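Local coordinates for conserved hypothetical protein (Enterococcus faecalis, PDB 1T62), which is of unknown function but carries an ASCH domain of the PUA-like superfamily, whose members probably bind RNA or other nucleic-acid components, at residues B[55-60]-B[126-131]; B[86-91]-B[145-150]. One frame throughout, in Å; residues are numbered along the deposited sequence.

Interaction 1 (B[55-60]-B[126-131]); sequences LDIYKM and EELAPY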
loop_
_atom_site.group_PDB
_atom_site.type_symbol
_atom_site.label_atom_id
_atom_site.label_comp_id
_atom_site.label_asym_id
_atom_site.label_seq_id
_atom_site.Cartn_x
_atom_site.Cartn_y
_atom_site.Cartn_z
ATOM N N LEU B 55 -14.253 -10.504 14.716
ATOM C CA LEU B 55 -13.834 -11.634 15.530
ATOM C C LEU B 55 -13.994 -12.915 14.716
ATOM O O LEU B 55 -13.300 -13.904 14.944
ATOM C CB LEU B 55 -14.688 -11.728 16.790
ATOM C CG LEU B 55 -14.513 -13.037 17.556
ATOM C CD1 LEU B 55 -13.066 -13.221 17.966
ATOM C CD2 LEU B 55 -15.413 -13.015 18.743
ATOM N N ASP B 56 -14.911 -12.880 13.757
ATOM C CA ASP B 56 -15.167 -14.030 12.911
ATOM C C ASP B 56 -13.965 -14.484 12.088
ATOM O O ASP B 56 -13.654 -15.670 12.059
ATOM C CB ASP B 56 -16.357 -13.738 12.003
ATOM C CG ASP B 56 -17.685 -13.904 12.722
ATOM O OD1 ASP B 56 -18.709 -13.440 12.187
ATOM O OD2 ASP B 56 -17.707 -14.512 13.816
ATOM N N ILE B 57 -13.286 -13.558 11.418
ATOM C CA ILE B 57 -12.117 -13.932 10.618
ATOM C C ILE B 57 -11.067 -14.626 11.492
ATOM O O ILE B 57 -10.434 -15.579 11.065
ATOM C CB ILE B 57 -11.453 -12.707 9.949
ATOM C CG1 ILE B 57 -12.516 -11.811 9.327
ATOM C CG2 ILE B 57 -10.460 -13.178 8.879
ATOM C CD1 ILE B 57 -13.255 -12.449 8.201
ATOM N N TYR B 58 -10.867 -14.140 12.710
ATOM C CA TYR B 58 -9.898 -14.771 13.589
ATOM C C TYR B 58 -10.298 -16.227 13.787
ATOM O O TYR B 58 -9.472 -17.135 13.701
ATOM C CB TYR B 58 -9.849 -14.072 14.948
ATOM C CG TYR B 58 -9.213 -12.704 14.904
ATOM C CD1 TYR B 58 -9.985 -11.561 14.698
ATOM C CD2 TYR B 58 -7.841 -12.552 15.042
ATOM C CE1 TYR B 58 -9.406 -10.305 14.635
ATOM C CE2 TYR B 58 -7.254 -11.299 14.972
ATOM C CZ TYR B 58 -8.041 -10.184 14.772
ATOM O OH TYR B 58 -7.467 -8.939 14.714
ATOM N N LYS B 59 -11.579 -16.442 14.054
ATOM C CA LYS B 59 -12.083 -17.787 14.256
ATOM C C LYS B 59 -11.858 -18.682 13.043
ATOM O O LYS B 59 -11.227 -19.733 13.156
ATOM C CB LYS B 59 -13.565 -17.729 14.619
ATOM C CG LYS B 59 -13.785 -17.224 16.024
ATOM C CD LYS B 59 -15.245 -17.147 16.378
ATOM C CE LYS B 59 -15.396 -17.121 17.879
ATOM N NZ LYS B 59 -14.732 -18.332 18.453
ATOM N N MET B 60 -12.358 -18.265 11.884
ATOM C CA MET B 60 -12.196 -19.052 10.662
ATOM C C MET B 60 -10.742 -19.157 10.223
ATOM O O MET B 60 -10.381 -20.081 9.504
ATOM C CB MET B 60 -13.022 -18.454 9.519
ATOM C CG MET B 60 -14.515 -18.485 9.752
ATOM S SD MET B 60 -15.366 -17.459 8.551
ATOM C CE MET B 60 -15.060 -15.811 9.225
ATOM N N GLU B 126 -18.027 -6.722 2.958
ATOM C CA GLU B 126 -17.071 -7.085 1.933
ATOM C C GLU B 126 -15.957 -7.973 2.432
ATOM O O GLU B 126 -15.518 -8.863 1.713
ATOM C CB GLU B 126 -16.495 -5.837 1.273
ATOM C CG GLU B 126 -17.472 -5.196 0.296
ATOM C CD GLU B 126 -17.082 -3.792 -0.122
ATOM O OE1 GLU B 126 -17.892 -3.138 -0.816
ATOM O OE2 GLU B 126 -15.975 -3.337 0.241
ATOM N N GLU B 127 -15.496 -7.768 3.658
ATOM C CA GLU B 127 -14.422 -8.619 4.135
ATOM C C GLU B 127 -14.918 -10.025 4.431
ATOM O O GLU B 127 -14.184 -10.993 4.255
ATOM C CB GLU B 127 -13.772 -8.054 5.391
ATOM C CG GLU B 127 -12.602 -8.907 5.837
ATOM C CD GLU B 127 -12.093 -8.554 7.216
ATOM O OE1 GLU B 127 -11.086 -9.158 7.639
ATOM O OE2 GLU B 127 -12.693 -7.683 7.880
ATOM N N LEU B 128 -16.166 -10.144 4.871
ATOM C CA LEU B 128 -16.716 -11.453 5.208
ATOM C C LEU B 128 -17.090 -12.312 4.017
ATOM O O LEU B 128 -16.797 -13.506 4.004
ATOM C CB LEU B 128 -17.944 -11.305 6.107
ATOM C CG LEU B 128 -17.725 -11.087 7.596
ATOM C CD1 LEU B 128 -19.057 -10.802 8.254
ATOM C CD2 LEU B 128 -17.102 -12.312 8.212
ATOM N N ALA B 129 -17.737 -11.709 3.022
ATOM C CA ALA B 129 -18.186 -12.442 1.837
ATOM C C ALA B 129 -17.261 -13.570 1.338
ATOM O O ALA B 129 -17.674 -14.725 1.250
ATOM C CB ALA B 129 -18.477 -11.469 0.714
ATOM N N PRO B 130 -16.000 -13.250 1.005
ATOM C CA PRO B 130 -15.076 -14.286 0.524
ATOM C C PRO B 130 -14.968 -15.549 1.389
ATOM O O PRO B 130 -14.524 -16.588 0.906
ATOM C CB PRO B 130 -13.746 -13.538 0.390
ATOM C CG PRO B 130 -13.884 -12.393 1.351
ATOM C CD PRO B 130 -15.309 -11.958 1.142
ATOM N N TYR B 131 -15.351 -15.463 2.660
ATOM C CA TYR B 131 -15.319 -16.644 3.520
ATOM C C TYR B 131 -16.717 -17.249 3.531
ATOM O O TYR B 131 -17.073 -17.986 4.452
ATOM C CB TYR B 131 -14.942 -16.304 4.961
ATOM C CG TYR B 131 -13.539 -15.786 5.162
ATOM C CD1 TYR B 131 -13.217 -14.459 4.870
ATOM C CD2 TYR B 131 -12.542 -16.604 5.695
ATOM C CE1 TYR B 131 -11.938 -13.953 5.111
ATOM C CE2 TYR B 131 -11.263 -16.108 5.933
ATOM C CZ TYR B 131 -10.967 -14.780 5.640
ATOM O OH TYR B 131 -9.697 -14.275 5.875
#
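Tyr-131 turns one face of its ring to Ile-57, whose CD1 sits 4.1 Å from the ring centroid and 28° off the normal, a CH-pi contact. Met-60 meets the same ring obliquely, a Met-aromatic contact, with SD 3.8 Å from Tyr-131 CB and 4.9 Å from the ring centroid. At the ring edge, in its plane, lie the carbonyl oxygens of Glu-127 and Leu-128. This is helix-to-helix packing in the ASCH domain: the short helix 55-60 rests on the last turn of helix 113-128 and on Tyr-131 just past it, without a hydrogen bond across. The CG2 of Ile-57 touches the phenol end, 3.6 Å from Tyr-131 CZ, while CD1 also meets Leu-128 CD2 at 3.8 Å. The hydroxyl of Tyr-131 is hydrogen-bonded to the backbone N of His-162 of the second subunit, so in this crystal that subunit, through what appears to be its C-terminal histidine tag, also reaches this contact. Asp-56 brings only CB near Leu-128, its OD1 being hydrogen-bonded to Tyr-136 OH. With chi1 at -45°, Ile-57 CG1 stands anti to the carbonyl carbon and lies 3.5 Å from Glu-127 OE1.

Interaction 2 (B[86-91]-B[145-150]); sequences RTTKVE and SFEVVD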
loop_
_atom_site.group_PDB
_atom_site.type_symbol
_atom_site.label_atom_id
_atom_site.label_comp_id
_atom_site.label_asym_id
_atom_site.label_seq_id
_atom_site.Cartn_x
_atom_site.Cartn_y
_atom_site.Cartn_z
ATOM N N ARG B 86 1.256 0.946 19.863
ATOM C CA ARG B 86 1.160 0.003 20.965
ATOM C C ARG B 86 -0.279 -0.095 21.453
ATOM O O ARG B 86 -0.932 0.920 21.704
ATOM C CB ARG B 86 2.054 0.419 22.123
ATOM C CG ARG B 86 2.461 -0.769 22.931
ATOM C CD ARG B 86 2.055 -0.673 24.368
ATOM N NE ARG B 86 3.066 0.016 25.155
ATOM C CZ ARG B 86 3.118 1.330 25.280
ATOM N NH1 ARG B 86 2.209 2.068 24.662
ATOM N NH2 ARG B 86 4.059 1.895 26.017
ATOM N N THR B 87 -0.771 -1.320 21.587
ATOM C CA THR B 87 -2.138 -1.543 22.040
ATOM C C THR B 87 -2.203 -1.509 23.564
ATOM O O THR B 87 -1.519 -2.274 24.235
ATOM C CB THR B 87 -2.664 -2.908 21.537
ATOM O OG1 THR B 87 -2.507 -2.989 20.111
ATOM C CG2 THR B 87 -4.126 -3.064 21.876
ATOM N N THR B 88 -3.019 -0.610 24.106
ATOM C CA THR B 88 -3.167 -0.483 25.552
ATOM C C THR B 88 -4.456 -1.147 26.004
ATOM O O THR B 88 -4.708 -1.271 27.201
ATOM C CB THR B 88 -3.234 0.999 25.995
ATOM O OG1 THR B 88 -4.258 1.675 25.256
ATOM C CG2 THR B 88 -1.922 1.704 25.748
ATOM N N LYS B 89 -5.268 -1.590 25.047
ATOM C CA LYS B 89 -6.550 -2.203 25.384
ATOM C C LYS B 89 -7.123 -3.054 24.254
ATOM O O LYS B 89 -7.081 -2.669 23.106
ATOM C CB LYS B 89 -7.522 -1.075 25.742
ATOM C CG LYS B 89 -8.925 -1.468 26.151
ATOM C CD LYS B 89 -9.731 -0.205 26.437
ATOM C CE LYS B 89 -11.164 -0.528 26.736
ATOM N NZ LYS B 89 -11.751 -1.353 25.650
ATOM N N VAL B 90 -7.642 -4.225 24.586
ATOM C CA VAL B 90 -8.255 -5.102 23.590
ATOM C C VAL B 90 -9.634 -5.437 24.140
ATOM O O VAL B 90 -9.769 -5.865 25.292
ATOM C CB VAL B 90 -7.464 -6.432 23.398
ATOM C CG1 VAL B 90 -8.199 -7.345 22.419
ATOM C CG2 VAL B 90 -6.060 -6.138 22.893
ATOM N N GLU B 91 -10.663 -5.246 23.328
ATOM C CA GLU B 91 -12.003 -5.530 23.796
ATOM C C GLU B 91 -12.910 -6.110 22.735
ATOM O O GLU B 91 -12.894 -5.678 21.587
ATOM C CB GLU B 91 -12.626 -4.258 24.371
ATOM C CG GLU B 91 -14.091 -4.382 24.704
ATOM C CD GLU B 91 -14.598 -3.171 25.437
ATOM O OE1 GLU B 91 -14.211 -2.050 25.049
ATOM O OE2 GLU B 91 -15.384 -3.335 26.395
ATOM N N SER B 145 -7.332 -0.402 21.340
ATOM C CA SER B 145 -7.059 0.983 21.667
ATOM C C SER B 145 -5.549 1.042 21.784
ATOM O O SER B 145 -4.945 0.361 22.613
ATOM C CB SER B 145 -7.741 1.356 22.966
ATOM O OG SER B 145 -9.145 1.273 22.797
ATOM N N PHE B 146 -4.947 1.848 20.922
ATOM C CA PHE B 146 -3.503 1.968 20.851
ATOM C C PHE B 146 -3.019 3.415 20.924
ATOM O O PHE B 146 -3.820 4.354 20.939
ATOM C CB PHE B 146 -3.028 1.371 19.519
ATOM C CG PHE B 146 -3.732 1.954 18.321
ATOM C CD1 PHE B 146 -4.951 1.434 17.888
ATOM C CD2 PHE B 146 -3.228 3.091 17.683
ATOM C CE1 PHE B 146 -5.660 2.033 16.844
ATOM C CE2 PHE B 146 -3.933 3.703 16.635
ATOM C CZ PHE B 146 -5.151 3.171 16.219
ATOM N N GLU B 147 -1.696 3.565 20.963
ATOM C CA GLU B 147 -1.052 4.866 20.972
ATOM C C GLU B 147 0.110 4.828 19.981
ATOM O O GLU B 147 0.823 3.828 19.897
ATOM C CB GLU B 147 -0.567 5.245 22.381
ATOM C CG GLU B 147 0.380 4.292 23.100
ATOM C CD GLU B 147 0.634 4.745 24.554
ATOM O OE1 GLU B 147 1.323 4.039 25.323
ATOM O OE2 GLU B 147 0.131 5.829 24.935
ATOM N N VAL B 148 0.263 5.889 19.189
ATOM C CA VAL B 148 1.353 5.943 18.227
ATOM C C VAL B 148 2.636 6.079 19.015
ATOM O O VAL B 148 2.879 7.070 19.711
ATOM C CB VAL B 148 1.193 7.106 17.245
ATOM C CG1 VAL B 148 2.548 7.433 16.582
ATOM C CG2 VAL B 148 0.174 6.710 16.184
ATOM N N VAL B 149 3.456 5.053 18.876
ATOM C CA VAL B 149 4.700 4.920 19.613
ATOM C C VAL B 149 5.967 5.268 18.811
ATOM O O VAL B 149 7.050 5.348 19.364
ATOM C CB VAL B 149 4.717 3.461 20.182
ATOM C CG1 VAL B 149 5.891 2.678 19.653
ATOM C CG2 VAL B 149 4.631 3.495 21.683
ATOM N N ASP B 150 5.826 5.494 17.511
ATOM C CA ASP B 150 6.968 5.831 16.668
ATOM C C ASP B 150 6.501 6.148 15.243
ATOM O O ASP B 150 5.580 5.519 14.730
ATOM C CB ASP B 150 7.963 4.665 16.664
ATOM C CG ASP B 150 9.293 5.010 15.985
ATOM O OD1 ASP B 150 10.198 4.144 16.000
ATOM O OD2 ASP B 150 9.450 6.127 15.434
#
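Opposite Ser-145 the partner strand fits in two residues, Thr-88 and Lys-89, which makes a classic beta bulge in the antiparallel pairing of strands 81-94 and 140-151, inside the mixed sheet of the ASCH domain. Ser-145 O accepts two hydrogen bonds and a third, weak one: Thr-88 N at 2.6 Å, nearly along the C=O axis, Thr-88 OG1 at 3.0 Å from above the carbonyl plane, and weakly Lys-89 N. Thr-88 OG1 stands between its own backbone N and carbonyl carbon (chi1 53°), which brings hydroxyl and amide to the same acceptor. At the bulge itself, Ser-145 N gives to Lys-89 O at 2.9 Å. Farther along, Arg-86 and Glu-147 form a hydrogen-bonded pair, each N giving to the other's O. Between that pair and the bulge, Thr-87 and Phe-146 form a non-hydrogen-bonded pair; Thr-87 OG1 hydrogen-bonds to Gln-144 OE1, and Phe-146 packs on Val-43 of helix 33-44. The side chains of Arg-86 and Glu-147 run alongside each other in the same direction, as a salt bridge whose exact geometry is doubtful. Lys-89 turns its amine to a neighbour on its own strand: NZ reaches Glu-91 OE1 at 2.6 Å from above the carboxylate plane.

Overall arrangement
From the N terminus, helix 2-16, strand 24-27 and helix 33-44 precede strand 50-54, which runs straight into helix 55-60, the first half of interaction 1. Strands 71-75 and 81-94 follow, the latter holding the first half of interaction 2. Helix 113-128 brings the chain back to helix 55-60 and closes a loop of 65 residues. Strand 140-151 then returns to strand 81-94, closing a second loop of 53. The segments alternate, so the two loops cross. Interaction 1 joins two helices, and interaction 2 joins two neighbouring strands of the sheet. Their centres are 23 Å apart and their nearest atoms about 8 Å, without touching.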